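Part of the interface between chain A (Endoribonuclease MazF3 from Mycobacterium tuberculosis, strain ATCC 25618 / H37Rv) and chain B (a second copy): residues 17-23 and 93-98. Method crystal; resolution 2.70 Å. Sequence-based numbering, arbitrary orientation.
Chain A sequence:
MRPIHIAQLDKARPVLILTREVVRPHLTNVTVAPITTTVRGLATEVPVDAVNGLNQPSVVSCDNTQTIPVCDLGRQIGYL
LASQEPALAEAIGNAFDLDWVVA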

# COMPACT_ATOMS: atom_id res chain seq x y z
N ILE A 17 10.83 -2.29 -0.22
CA ILE A 17 10.48 -1.35 0.84
C ILE A 17 9.77 -0.16 0.21
O ILE A 17 10.41 0.69 -0.43
CB ILE A 17 11.71 -0.91 1.63
CG1 ILE A 17 12.45 -2.12 2.21
CG2 ILE A 17 11.31 0.06 2.72
CD1 ILE A 17 11.62 -2.96 3.17
N LEU A 18 8.45 -0.08 0.39
CA LEU A 18 7.70 1.04 -0.16
C LEU A 18 7.82 2.28 0.72
O LEU A 18 7.90 3.40 0.21
CB LEU A 18 6.23 0.66 -0.33
CG LEU A 18 5.93 -0.30 -1.48
CD1 LEU A 18 4.43 -0.42 -1.67
CD2 LEU A 18 6.61 0.17 -2.75
N THR A 19 7.84 2.09 2.04
CA THR A 19 8.02 3.21 2.96
C THR A 19 9.30 3.97 2.63
O THR A 19 10.33 3.36 2.33
CB THR A 19 8.06 2.72 4.40
OG1 THR A 19 6.89 1.94 4.68
CG2 THR A 19 8.13 3.89 5.37
N ARG A 20 9.21 5.29 2.66
CA ARG A 20 10.37 6.13 2.39
C ARG A 20 11.48 5.83 3.38
O ARG A 20 11.24 5.71 4.59
CB ARG A 20 9.97 7.61 2.46
CG ARG A 20 9.26 8.00 3.75
CD ARG A 20 8.56 9.35 3.65
NE ARG A 20 8.01 9.77 4.94
CZ ARG A 20 6.87 9.32 5.45
NH1 ARG A 20 6.14 8.44 4.79
NH2 ARG A 20 6.45 9.76 6.63
N GLU A 21 12.71 5.71 2.87
CA GLU A 21 13.85 5.48 3.75
C GLU A 21 14.14 6.67 4.65
O GLU A 21 14.93 6.54 5.60
CB GLU A 21 15.09 5.12 2.93
CG GLU A 21 16.17 4.41 3.74
CD GLU A 21 17.37 4.01 2.91
OE1 GLU A 21 17.29 4.08 1.67
OE2 GLU A 21 18.39 3.61 3.50
N VAL A 22 13.53 7.82 4.38
CA VAL A 22 13.73 9.00 5.21
C VAL A 22 13.27 8.74 6.64
O VAL A 22 13.94 9.13 7.61
CB VAL A 22 13.00 10.21 4.59
CG1 VAL A 22 13.03 11.40 5.52
CG2 VAL A 22 13.63 10.56 3.24
N VAL A 23 12.14 8.06 6.81
CA VAL A 23 11.52 7.87 8.11
C VAL A 23 11.63 6.43 8.59
O VAL A 23 11.08 6.08 9.65
CB VAL A 23 10.05 8.33 8.09
CG1 VAL A 23 9.15 7.28 7.45
CG2 VAL A 23 9.56 8.71 9.49
N GLY B 93 1.94 9.56 -2.29
CA GLY B 93 3.22 9.92 -2.90
C GLY B 93 4.29 10.25 -1.88
O GLY B 93 5.44 9.85 -2.02
N ASN B 94 3.93 11.00 -0.83
CA ASN B 94 4.89 11.30 0.22
C ASN B 94 5.15 10.08 1.09
O ASN B 94 6.27 9.89 1.58
CB ASN B 94 4.42 12.46 1.08
CG ASN B 94 4.10 13.70 0.27
OD1 ASN B 94 4.83 14.05 -0.65
ND2 ASN B 94 2.99 14.36 0.61
N ALA B 95 4.13 9.23 1.29
CA ALA B 95 4.30 8.05 2.13
C ALA B 95 5.34 7.10 1.55
O ALA B 95 6.06 6.44 2.30
CB ALA B 95 2.97 7.33 2.31
N PHE B 96 5.43 7.01 0.22
CA PHE B 96 6.34 6.09 -0.44
C PHE B 96 7.46 6.78 -1.20
O PHE B 96 8.30 6.09 -1.79
CB PHE B 96 5.55 5.17 -1.39
CG PHE B 96 4.49 4.34 -0.70
CD1 PHE B 96 4.63 3.96 0.62
CD2 PHE B 96 3.36 3.94 -1.39
CE1 PHE B 96 3.66 3.20 1.25
CE2 PHE B 96 2.38 3.19 -0.77
CZ PHE B 96 2.53 2.82 0.55
N ASP B 97 7.51 8.11 -1.19
CA ASP B 97 8.48 8.90 -1.96
C ASP B 97 8.41 8.53 -3.45
O ASP B 97 9.29 7.88 -4.01
CB ASP B 97 9.90 8.73 -1.41
CG ASP B 97 10.15 9.59 -0.19
OD1 ASP B 97 9.21 10.24 0.29
OD2 ASP B 97 11.31 9.60 0.30
N LEU B 98 7.32 8.97 -4.07
CA LEU B 98 7.06 8.76 -5.48
C LEU B 98 7.04 10.10 -6.20
O LEU B 98 6.70 11.13 -5.62
CB LEU B 98 5.73 8.02 -5.69
CG LEU B 98 5.60 6.68 -4.96
CD1 LEU B 98 4.17 6.18 -5.01
CD2 LEU B 98 6.55 5.65 -5.55

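The contact between the two copies is organized around one backbone acceptor, the carbonyl oxygen of Ala95(B), near the end of a chain B helix. Arg20(A) approaches it with both its main chain and its side chain. The guanidinium atom NH1 of Arg20(A) donates to Ala95(B) O at 3.2 Å, with an N-H...O angle of 142°, and the oxygen lies at the edge of the guanidinium, near its plane, where the N-H bonds point. The backbone N of Arg20(A) donates to the same Ala95(B) O in a weak bond of 3.4 Å and 153°. One acceptor thus takes two hydrogen bonds from a single residue; NH1 also has a hydrogen bond elsewhere in the structure.

The rotamer of the side chain brings NH1 to this oxygen. The CA-to-CB bond of Arg20(A) points toward chain B, and with chi1 in p and chi2 and chi3 in t the side chain extends past Asn94(B) O, while chi4, at -80°, helps set the guanidinium so that NH1 reaches Ala95(B) O. On the way, Arg20(A) CD passes 3.1 Å from Asn94(B) O, a close packing contact.

Asp97(B), the first residue to leave helical geometry, has positive phi and directs its CA-to-CB bond toward chain A. Its carboxylate nevertheless forms no salt bridge with Arg20(A): OD2 of Asp97(B) lies 3.2 Å from Arg20(A) CB, and 3.9 Å from Val22(A) CG2, so its neighbours across the contact are carbon atoms. The residue remains exposed, a setting in which solvent can reach a charged group. Within chain B, the turn is secured by Leu98(B) N, which donates to Gly93(B) O at 2.9 Å.

The apolar part of the contact is the pairing of Leu18(A) with Phe96(B), both buried. Leu18(A) CB sits over one face of the ring, 4.0 Å from the Phe96(B) ring centroid and 19° off the ring normal, in a CH-pi arrangement. The flat ring, with chi1 in m, offers a broad surface to the aliphatic side chain. Beside it, Leu18(A) O meets Phe96(B) CA at 3.2 Å in a CA-H...O contact; the same Leu18(A) O lies 3.4 Å from Phe96(B) O, but two acceptors cannot bond to each other.

Thr19(A) CA lies 4.8 Å from Phe96(B) CA. The threonine turns its CA-to-CB bond away, and its OG1 is hydrogen-bonded elsewhere in the structure. Together the stretches bury 340 Å², summed over both sides.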